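Local coordinates for protein cyclopropane mycolic acid synthase 3 (Mycobacterium tuberculosis, PDB 1L1E) that probably converts a double bond of an alpha mycolic acid into a cyclopropane ring, at the proximal position, by transferring a methylene group from S-adenosyl-L-methionine, at residues 22-25 against 30-33; 36-41 against 46-51; 73-78 against 96-101. All coordinates share one frame; numbering follows the deposited sequence.

Interaction 1 (22-25 against 30-33); sequences FFRL and TQTY. With SAH (S-adenosyl-L-homocysteine), chain D.
The rings of F23 and Y33 make the aromatic part of this contact. They meet obliquely, CE2 of F23 lying 4.1 Å from CE1 of Y33, with the centroids 5.6 Å apart and the planes inclined at 58°. In Y33, CG stands anti to the backbone N (chi1 -172°), and this carries the ring to F23. CD1 of Y33 also packs 4.1 Å from the sulfur SD of S-adenosyl-L-homocysteine. The Y33 ring also meets W239 and touches Y262 and Y265, whereas F23 also meets W75.

A van der Waals contact lies beside the rings: the aliphatic part of R24 runs across the amide of Q31, its CG 3.7 Å from Q31 OE1. The Q31 amide is held from outside by D20, which accepts a hydrogen bond from NE2.

Polar contacts concern the loop and the ligand. T32 OG1 donates to T30 OG1 over 2.9 Å, and D28 accepts from T32 N; both bonds lie within the loop. Y33 N gives a nearly straight bond (166°) to the ligand carboxylate, 2.7 Å from OXT. T32 and Y33 line the S-adenosyl-L-homocysteine pocket, where Y33 N, in a loop following a short helix, holds the amino acid end of the ligand.

Interaction 2 (36-41 against 46-51); sequences AYFERD and QEAQIA
OE1 of E47 is gripped twice: R40 NH2 forms a salt bridge to it at 2.9 Å, and T44 N donates to it as well. The arginine comes in from above the carboxylate, and the two planar groups stand nearly at right angles (83°). R40 NH2 also forms a salt bridge with D42, so two carboxylates share one nitrogen. The backbones are joined by a bond from Y37 N to A48 O at 2.8 Å (163°).

Alanine methyls make the apolar part. A48 CB sits over the centre of one face of the F38 ring, 3.7 Å from its centroid, a CH-pi contact almost along the ring normal. A36 CB lies 3.8 Å from A48 CB, and A51 CB 4.2 Å from Y37 CD2. Two methyls also meet oxygens: Q49 bends at chi2 (-71°) to bring OE1 within 3.2 Å of A36 CB, and A51 CB lies 3.2 Å from Y37 O. The Q49 amide bonds to K52 through OE1 and to S34 O through NE2.

F38 is the centre of an inverse gamma turn. The loop 36-41 packs on helix 45-58, while helix 229-245 packs on F38 through H231, T235 and M238.

Interaction 3 (73-78 against 96-101); sequences CGWGAT and SENQAG. With SAH (S-adenosyl-L-homocysteine), chain D.
The indole of W75 carries Q99 on one face and N98 at its edge. CG of Q99 stands 3.6 Å from the centroid of the five-membered ring, 14° off the normal, a CH-pi contact, and OE1 of Q99 continues past the six-membered ring, 3.6 Å from CH2 of W75. The Q99 amide plane is turned 68° from the indole. At the rim, W75 NE1 donates to N98 OD1 over 2.9 Å; the bond is nearly straight (169°), runs close to the direction of the asparagine C=O and lies near the indole plane. With CG anti to the backbone N, N98 turns its amide to the indole N-H. Elsewhere the indole meets H102 edge-to-face.

The chain of Q99, extended beyond CG, carries its amide past G74 to the ligand. Its NE2 donates to the ribose O3' of S-adenosyl-L-homocysteine at 2.7 Å, and G74 N donates to the same oxygen at 3.1 Å, so two N-H groups, one from each segment, fix this hydroxyl. A weak bond from Q99 NE2 to T94 OG1 adds to the hold on the amide. G74, with positive phi, lets the backbone lie close against the ligand.

C73 to G76 form a type II' turn within the glycine-rich loop of a Rossmann-type methyltransferase, and S96 OG caps helix 97-109 by accepting from Q99 N. The contact joins the loop after strand 67-71, leading into helix 77-86, to the start of the helix that follows the adjacent parallel strand 89-94.

Interactions 1 and 3 share the bound S-adenosyl-L-homocysteine: residues 30-33 hold its carboxylate, and residues 73-78 and 96-101 its ribose. Their centres are 11 Å apart and they touch directly, F23 CD1 lying 3.8 Å from W75 CH2 and Q31 O 3.3 Å from W75 CE3. Interaction 2 stands further back, its centre 15 Å from that of interaction 1 and 21 Å from that of interaction 3. It meets the former where T32 CG2 packs 3.3 Å from Q49 OE1, but does not touch the latter, the nearest atoms being about 6 Å apart. The Q49 side chain comes to about 7 Å from the ligand, so interaction 2 lies near the pocket without touching the ligand.

Interaction 1 (22-25 against 30-33)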
ATOM      1  N   PHE A  22      -4.110  18.091   3.546  1.00 28.83           N
ATOM      2  CA  PHE A  22      -4.861  17.832   2.329  1.00 25.89           C
ATOM      3  C   PHE A  22      -5.334  16.385   2.394  1.00 25.51           C
ATOM      4  O   PHE A  22      -6.509  16.094   2.165  1.00 25.70           O
ATOM      5  CB  PHE A  22      -3.988  18.022   1.090  1.00 26.35           C
ATOM      6  CG  PHE A  22      -4.750  17.907  -0.201  1.00 27.35           C
ATOM      7  CD1 PHE A  22      -5.541  18.965  -0.653  1.00 29.69           C
ATOM      8  CD2 PHE A  22      -4.718  16.734  -0.939  1.00 28.75           C
ATOM      9  CE1 PHE A  22      -6.286  18.853  -1.817  1.00 29.15           C
ATOM     10  CE2 PHE A  22      -5.462  16.607  -2.110  1.00 29.41           C
ATOM     11  CZ  PHE A  22      -6.249  17.672  -2.549  1.00 30.84           C
ATOM     12  N   PHE A  23      -4.412  15.478   2.710  1.00 22.60           N
ATOM     13  CA  PHE A  23      -4.758  14.063   2.810  1.00 24.58           C
ATOM     14  C   PHE A  23      -5.793  13.815   3.895  1.00 24.50           C
ATOM     15  O   PHE A  23      -6.701  12.999   3.730  1.00 24.83           O
ATOM     16  CB  PHE A  23      -3.526  13.213   3.104  1.00 25.63           C
ATOM     17  CG  PHE A  23      -2.572  13.111   1.952  1.00 27.47           C
ATOM     18  CD1 PHE A  23      -1.387  13.840   1.946  1.00 24.72           C
ATOM     19  CD2 PHE A  23      -2.864  12.288   0.865  1.00 29.43           C
ATOM     20  CE1 PHE A  23      -0.512  13.754   0.880  1.00 27.20           C
ATOM     21  CE2 PHE A  23      -1.987  12.196  -0.213  1.00 30.13           C
ATOM     22  CZ  PHE A  23      -0.809  12.932  -0.203  1.00 30.20           C
ATOM     23  N   ARG A  24      -5.671  14.521   5.009  1.00 25.32           N
ATOM     24  CA  ARG A  24      -6.624  14.327   6.090  1.00 26.13           C
ATOM     25  C   ARG A  24      -8.054  14.687   5.676  1.00 27.43           C
ATOM     26  O   ARG A  24      -9.014  14.379   6.393  1.00 25.12           O
ATOM     27  CB  ARG A  24      -6.192  15.127   7.319  1.00 27.98           C
ATOM     28  CG  ARG A  24      -4.982  14.541   8.028  1.00 28.38           C
ATOM     29  CD  ARG A  24      -4.709  15.278   9.332  1.00 34.07           C
ATOM     30  NE  ARG A  24      -5.856  15.180  10.236  1.00 39.77           N
ATOM     31  CZ  ARG A  24      -6.030  15.932  11.318  1.00 42.48           C
ATOM     32  NH1 ARG A  24      -5.129  16.851  11.643  1.00 43.56           N
ATOM     33  NH2 ARG A  24      -7.109  15.767  12.074  1.00 44.22           N
ATOM     34  N   LEU A  25      -8.200  15.321   4.512  1.00 27.16           N
ATOM     35  CA  LEU A  25      -9.523  15.685   4.021  1.00 27.26           C
ATOM     36  C   LEU A  25     -10.279  14.507   3.406  1.00 27.29           C
ATOM     37  O   LEU A  25     -11.490  14.597   3.192  1.00 28.67           O
ATOM     38  CB  LEU A  25      -9.438  16.829   3.000  1.00 26.53           C
ATOM     39  CG  LEU A  25      -9.055  18.200   3.577  1.00 27.30           C
ATOM     40  CD1 LEU A  25      -9.032  19.227   2.454  1.00 26.65           C
ATOM     41  CD2 LEU A  25     -10.046  18.608   4.667  1.00 26.27           C
ATOM     42  N   THR A  30      -7.079   6.955  10.761  1.00 28.28           N
ATOM     43  CA  THR A  30      -5.784   6.287  10.871  1.00 26.57           C
ATOM     44  C   THR A  30      -4.856   6.719   9.737  1.00 25.61           C
ATOM     45  O   THR A  30      -3.678   6.362   9.718  1.00 26.93           O
ATOM     46  CB  THR A  30      -5.933   4.755  10.793  1.00 25.05           C
ATOM     47  OG1 THR A  30      -6.271   4.375   9.454  1.00 23.03           O
ATOM     48  CG2 THR A  30      -7.026   4.276  11.747  1.00 26.66           C
ATOM     49  N   GLN A  31      -5.394   7.482   8.792  1.00 23.06           N
ATOM     50  CA  GLN A  31      -4.616   7.942   7.644  1.00 23.34           C
ATOM     51  C   GLN A  31      -4.015   6.802   6.803  1.00 21.70           C
ATOM     52  O   GLN A  31      -2.881   6.901   6.326  1.00 21.58           O
ATOM     53  CB  GLN A  31      -3.498   8.904   8.087  1.00 25.96           C
ATOM     54  CG  GLN A  31      -3.987  10.289   8.552  1.00 25.67           C
ATOM     55  CD  GLN A  31      -2.958  11.395   8.298  1.00 29.36           C
ATOM     56  OE1 GLN A  31      -2.708  11.778   7.147  1.00 25.92           O
ATOM     57  NE2 GLN A  31      -2.345  11.900   9.374  1.00 25.92           N
ATOM     58  N   THR A  32      -4.770   5.720   6.618  1.00 19.06           N
ATOM     59  CA  THR A  32      -4.290   4.607   5.800  1.00 19.04           C
ATOM     60  C   THR A  32      -4.552   4.993   4.359  1.00 19.67           C
ATOM     61  O   THR A  32      -5.655   5.402   4.017  1.00 21.79           O
ATOM     62  CB  THR A  32      -5.019   3.294   6.133  1.00 17.44           C
ATOM     63  OG1 THR A  32      -4.676   2.904   7.457  1.00 15.17           O
ATOM     64  CG2 THR A  32      -4.598   2.171   5.176  1.00 17.07           C
ATOM     65  N   TYR A  33      -3.528   4.860   3.521  1.00 20.85           N
ATOM     66  CA  TYR A  33      -3.605   5.256   2.117  1.00 20.82           C
ATOM     67  C   TYR A  33      -3.296   4.071   1.216  1.00 21.57           C
ATOM     68  O   TYR A  33      -2.219   3.992   0.624  1.00 22.76           O
ATOM     69  CB  TYR A  33      -2.586   6.379   1.882  1.00 21.59           C
ATOM     70  CG  TYR A  33      -2.635   7.057   0.537  1.00 22.78           C
ATOM     71  CD1 TYR A  33      -1.480   7.608  -0.022  1.00 26.43           C
ATOM     72  CD2 TYR A  33      -3.832   7.191  -0.160  1.00 26.59           C
ATOM     73  CE1 TYR A  33      -1.515   8.276  -1.245  1.00 26.41           C
ATOM     74  CE2 TYR A  33      -3.882   7.854  -1.383  1.00 27.03           C
ATOM     75  CZ  TYR A  33      -2.719   8.395  -1.921  1.00 28.19           C
ATOM     76  OH  TYR A  33      -2.765   9.043  -3.139  1.00 25.75           O
TER
HETATM   77  N   SAH D 900       1.708   1.484   3.627  1.00 16.83           N
HETATM   78  CA  SAH D 900       1.018   2.723   3.987  1.00 18.42           C
HETATM   79  CB  SAH D 900       1.404   3.864   3.020  1.00 18.35           C
HETATM   80  CG  SAH D 900       1.166   3.607   1.529  1.00 17.75           C
HETATM   81  SD  SAH D 900       1.637   4.985   0.473  1.00 20.84           S
HETATM   82  C   SAH D 900      -0.507   2.525   3.955  1.00 17.57           C
HETATM   83  O   SAH D 900      -0.940   1.404   3.673  1.00 19.20           O
HETATM   84  OXT SAH D 900      -1.241   3.497   4.184  1.00 21.09           O
HETATM   85  C5' SAH D 900       3.291   4.450  -0.086  1.00 18.94           C
HETATM   86  C4' SAH D 900       4.370   4.434   1.004  1.00 17.12           C
HETATM   87  O4' SAH D 900       5.581   3.748   0.575  1.00 18.47           O
HETATM   88  C3' SAH D 900       4.832   5.828   1.421  1.00 20.48           C
HETATM   89  O3' SAH D 900       5.076   5.798   2.845  1.00 15.59           O
HETATM   90  C2' SAH D 900       6.105   6.022   0.644  1.00 18.40           C
HETATM   91  O2' SAH D 900       6.913   7.069   1.189  1.00 18.97           O
HETATM   92  C1' SAH D 900       6.704   4.651   0.739  1.00 18.69           C
HETATM   93  N9  SAH D 900       7.753   4.364  -0.264  1.00 20.18           N
HETATM   94  C8  SAH D 900       7.764   4.523  -1.613  1.00 22.28           C
HETATM   95  N7  SAH D 900       8.836   4.170  -2.243  1.00 20.55           N
HETATM   96  C5  SAH D 900       9.652   3.716  -1.215  1.00 21.83           C
HETATM   97  C6  SAH D 900      10.979   3.175  -1.174  1.00 24.16           C
HETATM   98  N6  SAH D 900      11.730   3.000  -2.273  1.00 22.68           N
HETATM   99  N1  SAH D 900      11.494   2.820   0.058  1.00 23.63           N
HETATM  100  C2  SAH D 900      10.740   2.991   1.172  1.00 25.00           C
HETATM  101  N3  SAH D 900       9.488   3.485   1.255  1.00 21.53           N
HETATM  102  C4  SAH D 900       8.999   3.832   0.013  1.00 21.22           C

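Interaction 2 (36-41 against 46-51)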
ATOM      1  N   ALA A  36      -8.643  -0.661   1.098  1.00 16.52           N
ATOM      2  CA  ALA A  36      -9.154  -1.175   2.367  1.00 17.46           C
ATOM      3  C   ALA A  36      -9.783  -2.554   2.159  1.00 18.67           C
ATOM      4  O   ALA A  36      -9.860  -3.049   1.020  1.00 19.42           O
ATOM      5  CB  ALA A  36     -10.174  -0.200   2.965  1.00 17.46           C
ATOM      6  N   TYR A  37     -10.209  -3.185   3.253  1.00 16.94           N
ATOM      7  CA  TYR A  37     -10.827  -4.508   3.182  1.00 15.70           C
ATOM      8  C   TYR A  37     -12.187  -4.542   3.884  1.00 17.23           C
ATOM      9  O   TYR A  37     -12.264  -4.563   5.111  1.00 18.42           O
ATOM     10  CB  TYR A  37      -9.890  -5.552   3.786  1.00 15.21           C
ATOM     11  CG  TYR A  37     -10.383  -6.984   3.681  1.00 17.86           C
ATOM     12  CD1 TYR A  37     -10.856  -7.501   2.474  1.00 20.27           C
ATOM     13  CD2 TYR A  37     -10.336  -7.834   4.783  1.00 19.01           C
ATOM     14  CE1 TYR A  37     -11.271  -8.833   2.366  1.00 21.42           C
ATOM     15  CE2 TYR A  37     -10.747  -9.173   4.689  1.00 20.60           C
ATOM     16  CZ  TYR A  37     -11.211  -9.659   3.484  1.00 23.90           C
ATOM     17  OH  TYR A  37     -11.643 -10.964   3.409  1.00 29.06           O
ATOM     18  N   PHE A  38     -13.259  -4.546   3.099  1.00 18.33           N
ATOM     19  CA  PHE A  38     -14.603  -4.581   3.659  1.00 21.35           C
ATOM     20  C   PHE A  38     -15.053  -6.003   4.000  1.00 24.04           C
ATOM     21  O   PHE A  38     -15.792  -6.626   3.239  1.00 24.52           O
ATOM     22  CB  PHE A  38     -15.597  -3.924   2.694  1.00 20.31           C
ATOM     23  CG  PHE A  38     -15.330  -2.455   2.458  1.00 21.68           C
ATOM     24  CD1 PHE A  38     -14.332  -2.044   1.569  1.00 21.73           C
ATOM     25  CD2 PHE A  38     -16.047  -1.485   3.160  1.00 20.75           C
ATOM     26  CE1 PHE A  38     -14.047  -0.680   1.384  1.00 20.77           C
ATOM     27  CE2 PHE A  38     -15.774  -0.129   2.988  1.00 19.03           C
ATOM     28  CZ  PHE A  38     -14.765   0.273   2.094  1.00 21.84           C
ATOM     29  N   GLU A  39     -14.583  -6.517   5.137  1.00 26.16           N
ATOM     30  CA  GLU A  39     -14.959  -7.857   5.590  1.00 31.87           C
ATOM     31  C   GLU A  39     -16.473  -7.917   5.644  1.00 32.87           C
ATOM     32  O   GLU A  39     -17.082  -8.890   5.194  1.00 32.59           O
ATOM     33  CB  GLU A  39     -14.412  -8.140   6.987  1.00 35.12           C
ATOM     34  CG  GLU A  39     -13.014  -8.672   7.018  1.00 38.06           C
ATOM     35  CD  GLU A  39     -12.557  -8.947   8.429  1.00 42.22           C
ATOM     36  OE1 GLU A  39     -11.531  -9.632   8.595  1.00 45.01           O
ATOM     37  OE2 GLU A  39     -13.221  -8.475   9.377  1.00 44.20           O
ATOM     38  N   ARG A  40     -17.062  -6.874   6.226  1.00 33.53           N
ATOM     39  CA  ARG A  40     -18.513  -6.742   6.308  1.00 35.74           C
ATOM     40  C   ARG A  40     -18.827  -5.582   5.374  1.00 35.86           C
ATOM     41  O   ARG A  40     -18.138  -4.562   5.398  1.00 34.84           O
ATOM     42  CB  ARG A  40     -18.997  -6.354   7.715  1.00 36.13           C
ATOM     43  CG  ARG A  40     -18.198  -6.871   8.902  1.00 38.69           C
ATOM     44  CD  ARG A  40     -18.922  -6.494  10.204  1.00 38.94           C
ATOM     45  NE  ARG A  40     -19.330  -5.086  10.226  1.00 40.84           N
ATOM     46  CZ  ARG A  40     -18.581  -4.082  10.677  1.00 42.29           C
ATOM     47  NH1 ARG A  40     -17.369  -4.311  11.159  1.00 44.43           N
ATOM     48  NH2 ARG A  40     -19.042  -2.841  10.639  1.00 43.95           N
ATOM     49  N   ASP A  41     -19.863  -5.730   4.561  1.00 36.20           N
ATOM     50  CA  ASP A  41     -20.245  -4.678   3.631  1.00 37.45           C
ATOM     51  C   ASP A  41     -20.652  -3.377   4.332  1.00 38.24           C
ATOM     52  O   ASP A  41     -20.585  -2.298   3.744  1.00 37.86           O
ATOM     53  CB  ASP A  41     -21.397  -5.164   2.751  1.00 40.22           C
ATOM     54  CG  ASP A  41     -21.982  -4.060   1.901  1.00 40.47           C
ATOM     55  OD1 ASP A  41     -21.256  -3.517   1.046  1.00 41.38           O
ATOM     56  OD2 ASP A  41     -23.170  -3.729   2.095  1.00 44.27           O
ATOM     57  N   GLN A  46     -12.817   3.523   8.096  1.00 19.98           N
ATOM     58  CA  GLN A  46     -11.845   3.243   9.155  1.00 18.95           C
ATOM     59  C   GLN A  46     -11.881   1.779   9.593  1.00 19.71           C
ATOM     60  O   GLN A  46     -10.830   1.173   9.842  1.00 16.85           O
ATOM     61  CB  GLN A  46     -12.064   4.161  10.373  1.00 22.88           C
ATOM     62  CG  GLN A  46     -11.131   3.850  11.535  1.00 25.40           C
ATOM     63  CD  GLN A  46     -11.097   4.934  12.598  1.00 28.60           C
ATOM     64  OE1 GLN A  46     -12.043   5.701  12.752  1.00 33.04           O
ATOM     65  NE2 GLN A  46     -10.004   4.985  13.354  1.00 29.08           N
ATOM     66  N   GLU A  47     -13.079   1.203   9.691  1.00 19.41           N
ATOM     67  CA  GLU A  47     -13.201  -0.203  10.087  1.00 20.01           C
ATOM     68  C   GLU A  47     -12.597  -1.119   9.006  1.00 19.23           C
ATOM     69  O   GLU A  47     -11.936  -2.113   9.319  1.00 18.16           O
ATOM     70  CB  GLU A  47     -14.673  -0.583  10.309  1.00 20.14           C
ATOM     71  CG  GLU A  47     -15.332   0.128  11.494  1.00 24.40           C
ATOM     72  CD  GLU A  47     -16.764  -0.303  11.728  1.00 27.11           C
ATOM     73  OE1 GLU A  47     -17.545  -0.357  10.754  1.00 26.50           O
ATOM     74  OE2 GLU A  47     -17.114  -0.581  12.898  1.00 33.57           O
ATOM     75  N   ALA A  48     -12.826  -0.775   7.739  1.00 17.06           N
ATOM     76  CA  ALA A  48     -12.312  -1.587   6.636  1.00 17.17           C
ATOM     77  C   ALA A  48     -10.798  -1.471   6.476  1.00 15.73           C
ATOM     78  O   ALA A  48     -10.159  -2.377   5.938  1.00 18.01           O
ATOM     79  CB  ALA A  48     -13.019  -1.215   5.333  1.00 11.01           C
ATOM     80  N   GLN A  49     -10.221  -0.361   6.927  1.00 18.70           N
ATOM     81  CA  GLN A  49      -8.765  -0.192   6.841  1.00 17.04           C
ATOM     82  C   GLN A  49      -8.141  -0.983   7.985  1.00 19.32           C
ATOM     83  O   GLN A  49      -7.037  -1.529   7.858  1.00 19.32           O
ATOM     84  CB  GLN A  49      -8.369   1.291   6.936  1.00 18.82           C
ATOM     85  CG  GLN A  49      -8.779   2.123   5.724  1.00 14.61           C
ATOM     86  CD  GLN A  49      -7.966   1.801   4.465  1.00 17.75           C
ATOM     87  OE1 GLN A  49      -7.457   0.691   4.302  1.00 15.59           O
ATOM     88  NE2 GLN A  49      -7.864   2.772   3.567  1.00 14.03           N
ATOM     89  N   ILE A  50      -8.838  -1.052   9.118  1.00 18.28           N
ATOM     90  CA  ILE A  50      -8.307  -1.833  10.230  1.00 17.72           C
ATOM     91  C   ILE A  50      -8.434  -3.306   9.853  1.00 16.13           C
ATOM     92  O   ILE A  50      -7.583  -4.128  10.203  1.00 12.29           O
ATOM     93  CB  ILE A  50      -9.063  -1.546  11.551  1.00 20.20           C
ATOM     94  CG1 ILE A  50      -8.691  -0.148  12.060  1.00 21.57           C
ATOM     95  CG2 ILE A  50      -8.742  -2.621  12.591  1.00 21.19           C
ATOM     96  CD1 ILE A  50      -7.232   0.017  12.449  1.00 23.22           C
ATOM     97  N   ALA A  51      -9.489  -3.634   9.106  1.00 15.89           N
ATOM     98  CA  ALA A  51      -9.698  -5.005   8.657  1.00 16.55           C
ATOM     99  C   ALA A  51      -8.582  -5.436   7.688  1.00 17.17           C
ATOM    100  O   ALA A  51      -8.144  -6.596   7.698  1.00 17.92           O
ATOM    101  CB  ALA A  51     -11.050  -5.131   7.971  1.00 20.00           C
TER

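Interaction 3 (73-78 against 96-101)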
ATOM      1  N   CYS A  73       5.888   2.639   5.270  1.00 18.66           N
ATOM      2  CA  CYS A  73       4.916   2.698   6.361  1.00 18.64           C
ATOM      3  C   CYS A  73       3.849   3.789   6.398  1.00 17.96           C
ATOM      4  O   CYS A  73       3.007   3.777   7.290  1.00 18.77           O
ATOM      5  CB  CYS A  73       5.668   2.706   7.695  1.00 19.45           C
ATOM      6  SG  CYS A  73       6.693   4.168   7.933  1.00 23.52           S
ATOM      7  N   GLY A  74       3.864   4.720   5.448  1.00 18.65           N
ATOM      8  CA  GLY A  74       2.878   5.783   5.475  1.00 18.05           C
ATOM      9  C   GLY A  74       2.840   6.491   6.824  1.00 19.37           C
ATOM     10  O   GLY A  74       3.883   6.804   7.413  1.00 18.95           O
ATOM     11  N   TRP A  75       1.635   6.738   7.328  1.00 19.33           N
ATOM     12  CA  TRP A  75       1.486   7.423   8.602  1.00 20.29           C
ATOM     13  C   TRP A  75       1.463   6.551   9.854  1.00 19.30           C
ATOM     14  O   TRP A  75       1.010   6.986  10.912  1.00 18.59           O
ATOM     15  CB  TRP A  75       0.261   8.327   8.551  1.00 20.87           C
ATOM     16  CG  TRP A  75       0.511   9.546   7.712  1.00 22.16           C
ATOM     17  CD1 TRP A  75       1.120  10.704   8.108  1.00 21.12           C
ATOM     18  CD2 TRP A  75       0.167   9.724   6.337  1.00 18.40           C
ATOM     19  NE1 TRP A  75       1.168  11.594   7.066  1.00 21.36           N
ATOM     20  CE2 TRP A  75       0.591  11.022   5.964  1.00 20.00           C
ATOM     21  CE3 TRP A  75      -0.460   8.916   5.379  1.00 19.02           C
ATOM     22  CZ2 TRP A  75       0.405  11.535   4.665  1.00 19.93           C
ATOM     23  CZ3 TRP A  75      -0.645   9.425   4.087  1.00 18.93           C
ATOM     24  CH2 TRP A  75      -0.213  10.724   3.746  1.00 19.70           C
ATOM     25  N   GLY A  76       1.936   5.314   9.719  1.00 21.12           N
ATOM     26  CA  GLY A  76       2.048   4.418  10.859  1.00 19.19           C
ATOM     27  C   GLY A  76       0.947   3.529  11.412  1.00 19.45           C
ATOM     28  O   GLY A  76       1.232   2.761  12.327  1.00 19.87           O
ATOM     29  N   ALA A  77      -0.276   3.590  10.894  1.00 17.98           N
ATOM     30  CA  ALA A  77      -1.362   2.756  11.434  1.00 17.77           C
ATOM     31  C   ALA A  77      -1.053   1.252  11.523  1.00 19.14           C
ATOM     32  O   ALA A  77      -1.482   0.580  12.474  1.00 14.71           O
ATOM     33  CB  ALA A  77      -2.654   2.966  10.618  1.00 19.43           C
ATOM     34  N   THR A  78      -0.321   0.725  10.540  1.00 16.12           N
ATOM     35  CA  THR A  78       0.000  -0.699  10.521  1.00 16.42           C
ATOM     36  C   THR A  78       0.942  -1.063  11.668  1.00 17.61           C
ATOM     37  O   THR A  78       0.732  -2.050  12.380  1.00 16.51           O
ATOM     38  CB  THR A  78       0.650  -1.116   9.170  1.00 17.65           C
ATOM     39  OG1 THR A  78      -0.228  -0.789   8.083  1.00 14.94           O
ATOM     40  CG2 THR A  78       0.925  -2.614   9.150  1.00 15.30           C
ATOM     41  N   SER A  96       8.848   9.798   2.944  1.00 21.98           N
ATOM     42  CA  SER A  96       8.128  11.023   3.249  1.00 21.27           C
ATOM     43  C   SER A  96       8.507  11.700   4.554  1.00 22.96           C
ATOM     44  O   SER A  96       8.375  11.124   5.632  1.00 21.55           O
ATOM     45  CB  SER A  96       6.615  10.762   3.255  1.00 20.92           C
ATOM     46  OG  SER A  96       5.941  11.859   3.850  1.00 18.94           O
ATOM     47  N   GLU A  97       8.962  12.942   4.433  1.00 22.39           N
ATOM     48  CA  GLU A  97       9.356  13.746   5.574  1.00 23.52           C
ATOM     49  C   GLU A  97       8.228  13.902   6.578  1.00 21.34           C
ATOM     50  O   GLU A  97       8.421  13.728   7.783  1.00 17.81           O
ATOM     51  CB  GLU A  97       9.793  15.128   5.098  1.00 26.31           C
ATOM     52  CG  GLU A  97      11.243  15.191   4.757  1.00 33.99           C
ATOM     53  CD  GLU A  97      12.085  14.995   5.986  1.00 35.40           C
ATOM     54  OE1 GLU A  97      11.926  13.954   6.656  1.00 39.05           O
ATOM     55  OE2 GLU A  97      12.896  15.889   6.290  1.00 39.45           O
ATOM     56  N   ASN A  98       7.051  14.236   6.066  0.89 17.74           N
ATOM     57  CA  ASN A  98       5.881  14.439   6.910  0.89 17.62           C
ATOM     58  C   ASN A  98       5.483  13.173   7.678  0.89 17.95           C
ATOM     59  O   ASN A  98       5.088  13.249   8.843  0.89 18.38           O
ATOM     60  CB  ASN A  98       4.702  14.922   6.061  0.89 17.07           C
ATOM     61  CG  ASN A  98       3.423  15.083   6.876  1.00 21.42           C
ATOM     62  OD1 ASN A  98       2.596  14.167   6.959  1.00 20.70           O
ATOM     63  ND2 ASN A  98       3.265  16.252   7.499  1.00 17.16           N
ATOM     64  N   GLN A  99       5.576  12.023   7.020  0.87 16.82           N
ATOM     65  CA  GLN A  99       5.216  10.747   7.640  0.87 18.05           C
ATOM     66  C   GLN A  99       6.224  10.323   8.698  0.87 17.83           C
ATOM     67  O   GLN A  99       5.842   9.871   9.781  0.87 15.92           O
ATOM     68  CB  GLN A  99       5.087   9.658   6.566  0.87 17.96           C
ATOM     69  CG  GLN A  99       3.965   9.937   5.562  1.00 19.36           C
ATOM     70  CD  GLN A  99       3.882   8.925   4.422  1.00 20.01           C
ATOM     71  OE1 GLN A  99       2.931   8.942   3.639  1.00 22.96           O
ATOM     72  NE2 GLN A  99       4.870   8.054   4.323  1.00 16.95           N
ATOM     73  N   ALA A 100       7.510  10.467   8.394  1.00 17.22           N
ATOM     74  CA  ALA A 100       8.538  10.081   9.358  1.00 19.45           C
ATOM     75  C   ALA A 100       8.342  10.859  10.657  1.00 17.65           C
ATOM     76  O   ALA A 100       8.320  10.281  11.737  1.00 19.53           O
ATOM     77  CB  ALA A 100       9.926  10.337   8.792  1.00 18.07           C
ATOM     78  N   GLY A 101       8.194  12.172  10.548  1.00 18.72           N
ATOM     79  CA  GLY A 101       7.989  12.975  11.737  1.00 19.60           C
ATOM     80  C   GLY A 101       6.704  12.580  12.443  1.00 21.82           C
ATOM     81  O   GLY A 101       6.695  12.421  13.662  1.00 21.99           O
TER
HETATM   82  N   SAH D 900       1.708   1.484   3.627  1.00 16.83           N
HETATM   83  CA  SAH D 900       1.018   2.723   3.987  1.00 18.42           C
HETATM   84  CB  SAH D 900       1.404   3.864   3.020  1.00 18.35           C
HETATM   85  CG  SAH D 900       1.166   3.607   1.529  1.00 17.75           C
HETATM   86  SD  SAH D 900       1.637   4.985   0.473  1.00 20.84           S
HETATM   87  C   SAH D 900      -0.507   2.525   3.955  1.00 17.57           C
HETATM   88  O   SAH D 900      -0.940   1.404   3.673  1.00 19.20           O
HETATM   89  OXT SAH D 900      -1.241   3.497   4.184  1.00 21.09           O
HETATM   90  C5' SAH D 900       3.291   4.450  -0.086  1.00 18.94           C
HETATM   91  C4' SAH D 900       4.370   4.434   1.004  1.00 17.12           C
HETATM   92  O4' SAH D 900       5.581   3.748   0.575  1.00 18.47           O
HETATM   93  C3' SAH D 900       4.832   5.828   1.421  1.00 20.48           C
HETATM   94  O3' SAH D 900       5.076   5.798   2.845  1.00 15.59           O
HETATM   95  C2' SAH D 900       6.105   6.022   0.644  1.00 18.40           C
HETATM   96  O2' SAH D 900       6.913   7.069   1.189  1.00 18.97           O
HETATM   97  C1' SAH D 900       6.704   4.651   0.739  1.00 18.69           C
HETATM   98  N9  SAH D 900       7.753   4.364  -0.264  1.00 20.18           N
HETATM   99  C8  SAH D 900       7.764   4.523  -1.613  1.00 22.28           C
HETATM  100  N7  SAH D 900       8.836   4.170  -2.243  1.00 20.55           N
HETATM  101  C5  SAH D 900       9.652   3.716  -1.215  1.00 21.83           C
HETATM  102  C6  SAH D 900      10.979   3.175  -1.174  1.00 24.16           C
HETATM  103  N6  SAH D 900      11.730   3.000  -2.273  1.00 22.68           N
HETATM  104  N1  SAH D 900      11.494   2.820   0.058  1.00 23.63           N
HETATM  105  C2  SAH D 900      10.740   2.991   1.172  1.00 25.00           C
HETATM  106  N3  SAH D 900       9.488   3.485   1.255  1.00 21.53           N
HETATM  107  C4  SAH D 900       8.999   3.832   0.013  1.00 21.22           C